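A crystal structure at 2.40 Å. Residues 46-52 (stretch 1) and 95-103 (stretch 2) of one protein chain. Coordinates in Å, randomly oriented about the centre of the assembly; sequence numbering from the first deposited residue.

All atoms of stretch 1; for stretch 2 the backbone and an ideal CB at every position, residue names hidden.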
# COMPACT_ATOMS: atom_id res chain seq x y z
N VAL A 46 -28.80 -2.44 31.22
CA VAL A 46 -28.76 -3.00 29.89
C VAL A 46 -29.62 -4.25 29.87
O VAL A 46 -29.60 -5.04 30.81
CB VAL A 46 -27.30 -3.32 29.48
CG1 VAL A 46 -27.23 -4.06 28.13
CG2 VAL A 46 -26.41 -2.03 29.52
N LEU A 47 -30.37 -4.43 28.80
CA LEU A 47 -31.11 -5.64 28.56
C LEU A 47 -30.45 -6.35 27.42
O LEU A 47 -30.10 -5.73 26.41
CB LEU A 47 -32.55 -5.30 28.16
CG LEU A 47 -33.43 -4.57 29.19
CD1 LEU A 47 -34.73 -4.19 28.57
CD2 LEU A 47 -33.70 -5.39 30.46
N GLY A 48 -30.25 -7.66 27.59
CA GLY A 48 -29.82 -8.52 26.51
C GLY A 48 -30.99 -9.40 26.07
O GLY A 48 -31.71 -10.02 26.90
N PHE A 49 -31.17 -9.49 24.76
CA PHE A 49 -32.33 -10.12 24.21
C PHE A 49 -32.01 -11.49 23.62
O PHE A 49 -31.16 -11.62 22.71
CB PHE A 49 -33.02 -9.16 23.23
CG PHE A 49 -33.66 -8.00 23.93
CD1 PHE A 49 -34.92 -8.14 24.52
CD2 PHE A 49 -32.97 -6.78 24.08
CE1 PHE A 49 -35.48 -7.11 25.22
CE2 PHE A 49 -33.53 -5.75 24.79
CZ PHE A 49 -34.77 -5.90 25.37
N GLN A 50 -32.69 -12.49 24.20
CA GLN A 50 -32.68 -13.90 23.77
C GLN A 50 -34.07 -14.61 23.75
O GLN A 50 -34.78 -14.64 24.75
CB GLN A 50 -31.77 -14.72 24.67
CG GLN A 50 -30.58 -15.32 23.98
CD GLN A 50 -30.94 -16.29 22.88
OE1 GLN A 50 -30.23 -16.40 21.89
NE2 GLN A 50 -32.03 -16.98 23.04
N ARG A 51 -34.43 -15.21 22.62
CA ARG A 51 -35.53 -16.20 22.55
C ARG A 51 -35.22 -17.44 23.43
O ARG A 51 -34.06 -17.69 23.74
CB ARG A 51 -35.66 -16.66 21.09
CG ARG A 51 -37.08 -16.84 20.51
CD ARG A 51 -37.11 -18.00 19.51
NE ARG A 51 -37.54 -17.64 18.15
CZ ARG A 51 -36.73 -17.32 17.13
NH1 ARG A 51 -35.40 -17.28 17.28
NH2 ARG A 51 -37.25 -17.05 15.93
N ASN A 52 -36.22 -18.21 23.85
CA ASN A 52 -35.96 -19.65 24.10
C ASN A 52 -35.87 -20.43 22.80
O ASN A 52 -36.76 -21.25 22.50
CB ASN A 52 -36.99 -20.32 25.02
CG ASN A 52 -36.90 -21.87 24.99
OD1 ASN A 52 -37.89 -22.56 25.21
ND2 ASN A 52 -35.70 -22.41 24.69
N UNK A 95 -38.18 -11.34 26.28
CA UNK A 95 -39.28 -10.43 26.09
C UNK A 95 -38.87 -9.14 25.32
O UNK A 95 -38.59 -8.10 25.90
CB UNK A 95 -39.87 -10.07 27.46
N UNK A 96 -38.94 -9.25 24.00
CA UNK A 96 -38.56 -8.20 23.06
C UNK A 96 -39.36 -6.90 23.15
O UNK A 96 -38.87 -5.82 22.73
CB UNK A 96 -38.68 -8.75 21.64
N UNK A 97 -40.57 -7.03 23.70
CA UNK A 97 -41.48 -5.90 23.90
C UNK A 97 -40.82 -4.83 24.73
O UNK A 97 -41.08 -3.65 24.55
CB UNK A 97 -42.78 -6.35 24.57
N UNK A 98 -39.96 -5.25 25.64
CA UNK A 98 -39.18 -4.31 26.47
C UNK A 98 -38.13 -3.46 25.73
O UNK A 98 -37.47 -2.61 26.34
CB UNK A 98 -38.47 -5.10 27.56
N UNK A 99 -37.91 -3.73 24.45
CA UNK A 99 -37.14 -2.80 23.62
C UNK A 99 -37.81 -1.43 23.78
O UNK A 99 -37.14 -0.38 23.92
CB UNK A 99 -37.09 -3.24 22.16
N UNK A 100 -39.13 -1.45 23.85
CA UNK A 100 -39.86 -0.22 24.09
C UNK A 100 -39.35 0.66 25.21
O UNK A 100 -39.50 1.88 25.12
CB UNK A 100 -41.32 -0.57 24.38
N UNK A 101 -38.75 0.08 26.25
CA UNK A 101 -38.37 0.87 27.42
C UNK A 101 -37.02 1.60 27.23
O UNK A 101 -36.57 2.30 28.12
CB UNK A 101 -38.30 -0.04 28.65
N UNK A 102 -36.35 1.41 26.09
CA UNK A 102 -34.94 1.81 25.98
C UNK A 102 -34.67 3.12 25.31
O UNK A 102 -35.44 3.58 24.48
CB UNK A 102 -34.17 0.73 25.22
N UNK A 103 -33.52 3.69 25.68
CA UNK A 103 -32.89 4.82 24.97
C UNK A 103 -32.13 4.40 23.74
O UNK A 103 -32.09 5.14 22.75
CB UNK A 103 -31.94 5.57 25.91

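Stretch 1 enters as a strand (46-49), and Leu-47 and Phe-49 turn their side chains toward stretch 2, so it offers two apolar groups and no side-chain charge before Arg-51, whose end leads away. Stretch 2 is folded mainly as a 3-10 segment, 96-101, with i to i+3 backbone hydrogen bonds.

Position 95 has phi/psi of -99/87, ahead of the 3-10 segment, and its CA-to-CB bond points away, with nothing of stretch 1 within 5.5 Å of the ideal CB. Contact here falls to the backbone: the carbonyl O of 95 lies 3.3 Å from Phe-49 CE1, at the ring edge near its plane. Polar residues able to accept a bond from the free amides of the first turn, such as Asp, Asn, Ser or Thr, would suit. It is Asp-95, whose OD1 accepts from the hydroxyl and, weakly, the amide of 97, while its backbone O accepts from the N of 98.

Position 96 points sideways, and its ideal CB is 4.8 Å from Phe-49 CD1. A long apolar or aromatic side chain could reach along stretch 1 toward Phe-49 and the backbone beyond; Leu, Met, Phe or Tyr are candidates. It is Phe-96, with chi1 in m, and its end comes nearer than its CB bond suggests. Phe-96 CE1 packs 3.9 Å from Phe-49 CB, and Arg-51 N sits at the edge of the Phe-96 ring, 4.2 Å from Phe-96 CE2. The two phenyl rings meet obliquely, centroids 5.6 Å apart and planes at 32°.

Position 97 points away from stretch 1, which sets no demand; small or polar residues fit. Ser-97 donates from OG to Asp-95 OD1 at 2.9 Å, and its N makes a weak bond to the same OD1 at 3.4 Å, tying the start of the segment together.

Position 98 points toward stretch 1, its ideal CB 4.0 Å from Leu-47 CD1 and 4.3 Å from Phe-49 CE1. Apolar first carbons therefore suit the site, but the end is less constrained: Leu, Met, Lys, Arg or Gln could serve. Arg-98 lays NH1 3.6 Å from Leu-47 CD2, while its NH1 and NH2 are hydrogen-bonded elsewhere in the structure.

Position 99 is sideways, with its ideal CB 4.8 Å from Phe-49 CZ, so an aliphatic side chain such as Val, Ile or Leu would cover that ring. Ile-99 does so: CG1 stands 4.2 Å from the Phe-49 ring centroid, 18° off the normal, a CH-pi contact over one face.

Position 100 is out of reach, so stretch 1 sets no demand there; Ser-100 is found.

Position 101 points toward Leu-47, but the ideal CB is 5.5 Å from Leu-47 CD1, so a longer chain is better placed to reach it, and either an apolar or a polar one could. Glu-101 brings OE2 within 3.9 Å of Leu-47 CD1, a modest contact.

Position 102 points toward stretch 1 but from beyond 5.5 Å, facing the apolar space between Leu-47 and Phe-49; Leu, Met or Ile suit. Leu-102 sets CD2 3.7 Å from Leu-47 CD1 and CD1 4.1 Å from Phe-49 CE2, bridging both.

Position 103 is out of reach, so stretch 1 sets no demand; it is Asp-103, with OD1 and OD2 hydrogen-bonded elsewhere in the structure.

Stretch 2 (95-103) DFSRISELD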
# COMPACT_ATOMS: atom_id res chain seq x y z
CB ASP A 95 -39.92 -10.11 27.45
CG ASP A 95 -41.11 -9.22 27.34
OD1 ASP A 95 -41.61 -9.10 26.19
OD2 ASP A 95 -41.53 -8.67 28.38
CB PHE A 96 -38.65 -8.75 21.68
CG PHE A 96 -37.54 -9.66 21.34
CD1 PHE A 96 -36.44 -9.18 20.64
CD2 PHE A 96 -37.59 -11.01 21.68
CE1 PHE A 96 -35.40 -10.03 20.29
CE2 PHE A 96 -36.55 -11.86 21.33
CZ PHE A 96 -35.46 -11.37 20.65
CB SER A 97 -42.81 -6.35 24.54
OG SER A 97 -42.71 -6.44 25.95
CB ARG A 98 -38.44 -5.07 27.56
CG ARG A 98 -39.27 -5.82 28.51
CD ARG A 98 -38.48 -5.78 29.78
NE ARG A 98 -38.58 -7.00 30.54
CZ ARG A 98 -37.80 -7.30 31.58
NH1 ARG A 98 -36.84 -6.44 31.98
NH2 ARG A 98 -38.01 -8.47 32.21
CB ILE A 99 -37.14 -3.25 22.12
CG1 ILE A 99 -36.21 -4.47 21.93
CG2 ILE A 99 -36.77 -2.10 21.18
CD1 ILE A 99 -36.61 -5.30 20.72
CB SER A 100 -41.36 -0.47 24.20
OG SER A 100 -41.90 -0.47 22.89
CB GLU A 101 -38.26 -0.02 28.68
CG GLU A 101 -39.43 -1.02 28.99
CD GLU A 101 -39.01 -2.15 29.98
OE1 GLU A 101 -39.92 -2.78 30.60
OE2 GLU A 101 -37.78 -2.39 30.13
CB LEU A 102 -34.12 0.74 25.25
CG LEU A 102 -34.41 -0.68 25.67
CD1 LEU A 102 -33.74 -1.63 24.70
CD2 LEU A 102 -33.91 -0.85 27.08
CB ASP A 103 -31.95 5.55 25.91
CG ASP A 103 -32.69 6.22 27.04
OD1 ASP A 103 -32.33 5.99 28.21
OD2 ASP A 103 -33.66 6.95 26.73
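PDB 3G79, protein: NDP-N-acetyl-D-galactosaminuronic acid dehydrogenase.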